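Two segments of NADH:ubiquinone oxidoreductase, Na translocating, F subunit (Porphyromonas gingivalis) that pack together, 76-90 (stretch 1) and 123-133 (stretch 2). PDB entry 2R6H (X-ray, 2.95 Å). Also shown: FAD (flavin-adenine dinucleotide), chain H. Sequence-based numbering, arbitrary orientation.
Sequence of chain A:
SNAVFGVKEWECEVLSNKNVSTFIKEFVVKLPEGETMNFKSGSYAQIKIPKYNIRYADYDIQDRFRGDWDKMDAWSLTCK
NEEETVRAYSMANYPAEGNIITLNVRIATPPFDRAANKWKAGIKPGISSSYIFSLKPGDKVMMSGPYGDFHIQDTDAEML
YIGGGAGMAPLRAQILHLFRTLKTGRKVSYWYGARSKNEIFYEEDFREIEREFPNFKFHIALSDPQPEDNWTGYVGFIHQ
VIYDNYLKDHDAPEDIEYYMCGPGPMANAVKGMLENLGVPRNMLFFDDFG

Stretch 1 76-90: SLTCKNEEETVRAYS
Stretch 2 (123-133) IKPGISSSYIF

A short helix and the loop before it pack across two β-strands in a mainly apolar contact, closed by one hydroxyl-hydroxyl hydrogen bond and shared with FAD. Strands 78-81 and 85-90 are extended; stretch 2 runs as a loop through Gly126, then turns helical from about Ile127, with Ser130 N bonded to Gly126 O (2.9 Å) and Ile132 N to Ser128 O (3.0 Å). The helix crosses the strands steeply, at 112° to the first (axes 8.7 Å apart) and 78° to the second (9.3 Å). CA atoms pair as Cys79-Pro125 (6.2 Å), Asn81-Ile127 (5.9 Å) and Arg87-Ser128 (6.7 Å).

Alternation along the strands sets the pattern: Leu77, just before the first strand, and Cys79, Thr85, Arg87 and Tyr89 on the strands point toward stretch 2, whereas Thr78, Lys80, Val86 and Ala88 point away. Leu77 CD2 (m, t) lies 4.1 Å from CG of compact Pro125. The short side chain of Cys79 (t) lies against the backbone, its SG 3.8 Å from Ile127 CA. Ile127, chi1 p and chi2 95°, extends CD1 to 3.2 Å from Thr85 CG2 and 3.6 Å from Asn81 ND2.

Tyr89 (m, chi2 -80°) suits both partners: its ring edge carries OH to Ser128 OG (t) at 2.8 Å, either being a possible donor, while CE2 lies 3.4 Å from Ile132 CD1 (m, t).

Arg87 (t, p, chi3 91°) curls so that NH2 bonds Val86 O at 2.6 Å, with Ser128 CB over one guanidinium face. Its NE and NH1 each hydrogen-bond FAD O1P at 3.0 Å, as does Ser128 N, though O1P is less surely placed. Ser129 N donates to FAD O2P (2.6 Å) on the same phosphate, so both stretches address it, and Ile127 N donates to FAD O2A (3.1 Å). Gly126 is buried, and its O also accepts from Ser130 OG (2.7 Å).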

# COMPACT_ATOMS: atom_id res chain seq x y z
N SER A 76 -22.68 7.01 5.76
CA SER A 76 -23.95 6.98 5.06
C SER A 76 -23.89 6.19 3.77
O SER A 76 -24.93 5.89 3.17
CB SER A 76 -24.46 8.38 4.81
OG SER A 76 -25.29 8.76 5.88
N LEU A 77 -22.68 5.84 3.32
CA LEU A 77 -22.53 5.03 2.11
C LEU A 77 -23.12 3.62 2.26
O LEU A 77 -23.18 3.09 3.37
CB LEU A 77 -21.05 4.95 1.74
CG LEU A 77 -20.53 6.28 1.17
CD1 LEU A 77 -19.02 6.33 1.18
CD2 LEU A 77 -21.08 6.53 -0.23
N THR A 78 -23.59 3.05 1.16
CA THR A 78 -23.93 1.62 1.09
C THR A 78 -23.41 1.05 -0.22
O THR A 78 -23.14 1.80 -1.15
CB THR A 78 -25.44 1.36 1.20
OG1 THR A 78 -26.13 2.11 0.20
CG2 THR A 78 -25.97 1.73 2.55
N CYS A 79 -23.26 -0.27 -0.31
CA CYS A 79 -22.76 -0.90 -1.53
C CYS A 79 -23.38 -2.27 -1.83
O CYS A 79 -23.31 -3.18 -1.01
CB CYS A 79 -21.23 -1.02 -1.49
SG CYS A 79 -20.49 -1.64 -3.03
N LYS A 80 -23.98 -2.40 -3.01
CA LYS A 80 -24.60 -3.64 -3.46
C LYS A 80 -23.79 -4.26 -4.61
O LYS A 80 -23.55 -3.62 -5.63
CB LYS A 80 -26.03 -3.35 -3.92
CG LYS A 80 -26.86 -4.57 -4.26
CD LYS A 80 -27.93 -4.83 -3.21
CE LYS A 80 -28.63 -6.18 -3.41
NZ LYS A 80 -29.50 -6.24 -4.63
N ASN A 81 -23.35 -5.50 -4.46
CA ASN A 81 -22.71 -6.19 -5.57
C ASN A 81 -23.61 -7.29 -6.09
O ASN A 81 -24.01 -8.16 -5.33
CB ASN A 81 -21.37 -6.78 -5.15
CG ASN A 81 -20.70 -7.57 -6.25
OD1 ASN A 81 -20.79 -7.22 -7.43
ND2 ASN A 81 -20.03 -8.65 -5.88
N GLU A 82 -23.94 -7.27 -7.37
CA GLU A 82 -24.90 -8.23 -7.89
C GLU A 82 -24.29 -9.29 -8.79
O GLU A 82 -25.01 -10.02 -9.46
CB GLU A 82 -26.05 -7.53 -8.61
CG GLU A 82 -26.79 -6.52 -7.75
CD GLU A 82 -27.89 -5.79 -8.51
OE1 GLU A 82 -28.97 -6.40 -8.74
OE2 GLU A 82 -27.69 -4.60 -8.86
N GLU A 83 -22.97 -9.39 -8.80
CA GLU A 83 -22.31 -10.43 -9.57
C GLU A 83 -20.93 -10.78 -9.03
O GLU A 83 -20.08 -9.91 -8.83
CB GLU A 83 -22.24 -10.02 -11.05
CG GLU A 83 -22.12 -11.18 -12.03
CD GLU A 83 -21.49 -10.77 -13.36
OE1 GLU A 83 -21.08 -9.59 -13.46
OE2 GLU A 83 -21.41 -11.61 -14.28
N GLU A 84 -20.71 -12.07 -8.78
CA GLU A 84 -19.44 -12.55 -8.26
C GLU A 84 -18.29 -12.03 -9.08
O GLU A 84 -18.38 -11.93 -10.30
CB GLU A 84 -19.42 -14.08 -8.20
CG GLU A 84 -20.10 -14.64 -6.97
CD GLU A 84 -20.63 -16.06 -7.17
OE1 GLU A 84 -19.83 -16.96 -7.52
OE2 GLU A 84 -21.85 -16.27 -6.96
N THR A 85 -17.20 -11.68 -8.41
CA THR A 85 -16.03 -11.11 -9.07
C THR A 85 -14.73 -11.39 -8.32
O THR A 85 -14.72 -11.97 -7.24
CB THR A 85 -16.17 -9.59 -9.29
OG1 THR A 85 -15.16 -9.14 -10.21
CG2 THR A 85 -16.06 -8.84 -7.97
N VAL A 86 -13.63 -10.95 -8.90
CA VAL A 86 -12.31 -11.26 -8.37
C VAL A 86 -11.48 -9.97 -8.35
O VAL A 86 -11.62 -9.11 -9.22
CB VAL A 86 -11.64 -12.37 -9.24
CG1 VAL A 86 -10.26 -12.74 -8.72
CG2 VAL A 86 -12.52 -13.60 -9.28
N ARG A 87 -10.62 -9.81 -7.35
CA ARG A 87 -9.87 -8.56 -7.26
C ARG A 87 -8.45 -8.76 -6.77
O ARG A 87 -8.17 -9.66 -5.97
CB ARG A 87 -10.60 -7.55 -6.39
CG ARG A 87 -10.17 -6.13 -6.66
CD ARG A 87 -10.52 -5.70 -8.07
NE ARG A 87 -11.85 -5.08 -8.14
CZ ARG A 87 -12.92 -5.64 -8.71
NH1 ARG A 87 -14.08 -4.99 -8.71
NH2 ARG A 87 -12.83 -6.83 -9.28
N ALA A 88 -7.56 -7.88 -7.22
CA ALA A 88 -6.13 -8.01 -6.95
C ALA A 88 -5.67 -7.27 -5.68
O ALA A 88 -5.96 -6.08 -5.50
CB ALA A 88 -5.33 -7.55 -8.15
N TYR A 89 -4.94 -7.97 -4.81
CA TYR A 89 -4.28 -7.33 -3.68
C TYR A 89 -2.86 -7.85 -3.49
O TYR A 89 -2.62 -9.06 -3.55
CB TYR A 89 -5.14 -7.41 -2.40
CG TYR A 89 -6.45 -6.67 -2.59
CD1 TYR A 89 -6.50 -5.29 -2.47
CD2 TYR A 89 -7.61 -7.34 -2.93
CE1 TYR A 89 -7.69 -4.60 -2.68
CE2 TYR A 89 -8.79 -6.67 -3.13
CZ TYR A 89 -8.83 -5.30 -3.01
OH TYR A 89 -10.02 -4.62 -3.22
N SER A 90 -1.92 -6.91 -3.30
CA SER A 90 -0.50 -7.22 -3.20
C SER A 90 -0.15 -7.77 -1.82
O SER A 90 -0.67 -7.27 -0.83
CB SER A 90 0.32 -5.96 -3.43
OG SER A 90 0.34 -5.60 -4.80
N ILE A 123 -23.30 7.23 -7.58
CA ILE A 123 -22.08 6.51 -7.93
C ILE A 123 -21.71 5.53 -6.82
O ILE A 123 -21.59 5.91 -5.65
CB ILE A 123 -20.92 7.47 -8.16
CG1 ILE A 123 -21.07 8.14 -9.51
CG2 ILE A 123 -19.61 6.73 -8.09
CD1 ILE A 123 -19.88 8.98 -9.87
N LYS A 124 -21.55 4.26 -7.22
CA LYS A 124 -21.26 3.18 -6.29
C LYS A 124 -19.83 3.25 -5.76
O LYS A 124 -18.91 3.62 -6.49
CB LYS A 124 -21.45 1.82 -6.96
CG LYS A 124 -22.81 1.17 -6.76
CD LYS A 124 -22.67 -0.36 -6.70
CE LYS A 124 -23.55 -1.08 -7.74
NZ LYS A 124 -25.03 -0.90 -7.55
N PRO A 125 -19.64 2.91 -4.48
CA PRO A 125 -18.30 2.70 -3.94
C PRO A 125 -17.72 1.42 -4.52
O PRO A 125 -18.41 0.72 -5.26
CB PRO A 125 -18.54 2.53 -2.43
CG PRO A 125 -19.89 3.11 -2.18
CD PRO A 125 -20.68 2.86 -3.44
N GLY A 126 -16.47 1.13 -4.18
CA GLY A 126 -15.77 -0.03 -4.71
C GLY A 126 -16.32 -1.35 -4.21
O GLY A 126 -16.27 -1.62 -3.01
N ILE A 127 -16.84 -2.17 -5.12
CA ILE A 127 -17.54 -3.38 -4.71
C ILE A 127 -16.63 -4.36 -3.98
O ILE A 127 -17.09 -5.17 -3.18
CB ILE A 127 -18.29 -4.10 -5.88
CG1 ILE A 127 -17.32 -4.93 -6.70
CG2 ILE A 127 -19.04 -3.13 -6.77
CD1 ILE A 127 -17.29 -6.36 -6.28
N SER A 128 -15.33 -4.29 -4.24
CA SER A 128 -14.41 -5.20 -3.58
C SER A 128 -13.92 -4.64 -2.25
O SER A 128 -14.12 -5.24 -1.19
CB SER A 128 -13.24 -5.51 -4.49
OG SER A 128 -12.24 -6.21 -3.77
N SER A 129 -13.25 -3.50 -2.30
CA SER A 129 -12.77 -2.90 -1.07
C SER A 129 -13.90 -2.82 -0.03
O SER A 129 -13.67 -3.08 1.15
CB SER A 129 -12.17 -1.53 -1.35
OG SER A 129 -13.17 -0.63 -1.79
N SER A 130 -15.12 -2.50 -0.47
CA SER A 130 -16.25 -2.35 0.45
C SER A 130 -16.59 -3.65 1.14
O SER A 130 -17.04 -3.63 2.29
CB SER A 130 -17.50 -1.80 -0.25
OG SER A 130 -17.27 -0.51 -0.78
N TYR A 131 -16.40 -4.78 0.46
CA TYR A 131 -16.72 -6.08 1.06
C TYR A 131 -15.64 -6.43 2.05
O TYR A 131 -15.93 -6.81 3.18
CB TYR A 131 -16.87 -7.20 0.01
CG TYR A 131 -17.05 -8.59 0.60
CD1 TYR A 131 -18.25 -8.97 1.21
CD2 TYR A 131 -16.03 -9.54 0.54
CE1 TYR A 131 -18.42 -10.25 1.74
CE2 TYR A 131 -16.19 -10.82 1.07
CZ TYR A 131 -17.38 -11.17 1.66
OH TYR A 131 -17.53 -12.43 2.19
N ILE A 132 -14.38 -6.30 1.64
CA ILE A 132 -13.28 -6.61 2.54
C ILE A 132 -13.40 -5.82 3.83
O ILE A 132 -13.25 -6.37 4.92
CB ILE A 132 -11.92 -6.33 1.88
CG1 ILE A 132 -11.68 -7.36 0.77
CG2 ILE A 132 -10.83 -6.41 2.92
CD1 ILE A 132 -10.68 -6.92 -0.27
N PHE A 133 -13.70 -4.53 3.71
CA PHE A 133 -13.85 -3.70 4.90
C PHE A 133 -14.93 -4.18 5.86
O PHE A 133 -14.93 -3.81 7.03
CB PHE A 133 -14.12 -2.26 4.51
CG PHE A 133 -12.91 -1.39 4.59
CD1 PHE A 133 -11.82 -1.62 3.76
CD2 PHE A 133 -12.84 -0.37 5.51
CE1 PHE A 133 -10.70 -0.84 3.84
CE2 PHE A 133 -11.71 0.42 5.59
CZ PHE A 133 -10.65 0.19 4.75
PA FAD H . -14.32 -0.75 -7.86
O1A FAD H . -13.38 -1.42 -8.85
O2A FAD H . -15.76 -1.27 -7.90
O5B FAD H . -14.32 0.86 -8.07
C5B FAD H . -13.14 1.62 -7.85
C4B FAD H . -13.48 3.09 -7.66
O4B FAD H . -14.13 3.59 -8.81
C3B FAD H . -14.42 3.31 -6.48
O3B FAD H . -13.90 4.34 -5.68
C2B FAD H . -15.73 3.76 -7.09
O2B FAD H . -16.32 4.77 -6.29
C1B FAD H . -15.30 4.31 -8.44
N9A FAD H . -16.35 4.26 -9.50
C8A FAD H . -17.14 3.19 -9.87
N7A FAD H . -17.96 3.58 -10.88
C5A FAD H . -17.70 4.89 -11.17
C6A FAD H . -18.23 5.79 -12.10
N6A FAD H . -19.26 5.44 -12.88
N1A FAD H . -17.75 7.09 -12.16
C2A FAD H . -16.74 7.50 -11.30
N3A FAD H . -16.22 6.61 -10.38
C4A FAD H . -16.69 5.33 -10.31
N1 FAD H . -5.42 -2.13 -3.95
C2 FAD H . -5.12 -2.12 -2.61
O2 FAD H . -5.83 -1.45 -1.87
N3 FAD H . -4.04 -2.85 -2.13
C4 FAD H . -3.25 -3.61 -2.98
O4 FAD H . -2.28 -4.29 -2.60
C4X FAD H . -3.56 -3.62 -4.33
N5 FAD H . -2.78 -4.37 -5.18
C5X FAD H . -3.09 -4.37 -6.53
C6 FAD H . -2.29 -5.12 -7.38
C7 FAD H . -2.56 -5.15 -8.75
C7M FAD H . -1.67 -5.98 -9.64
C8 FAD H . -3.64 -4.42 -9.24
C8M FAD H . -3.95 -4.43 -10.71
C9 FAD H . -4.43 -3.67 -8.38
C9A FAD H . -4.17 -3.64 -7.02
N10 FAD H . -4.95 -2.89 -6.16
C10 FAD H . -4.64 -2.88 -4.81
C1' FAD H . -6.23 -2.24 -6.58
C2' FAD H . -7.37 -3.20 -6.27
O2' FAD H . -7.19 -4.38 -7.01
C3' FAD H . -8.74 -2.62 -6.60
O3' FAD H . -8.72 -1.94 -7.83
C4' FAD H . -9.18 -1.70 -5.48
O4' FAD H . -9.43 -2.52 -4.36
C5' FAD H . -10.46 -0.97 -5.83
O5' FAD H . -11.35 -1.89 -6.41
P FAD H . -12.84 -2.05 -5.83
O1P FAD H . -13.47 -3.32 -6.35
O2P FAD H . -12.82 -1.98 -4.33
O3P FAD H . -13.62 -0.78 -6.40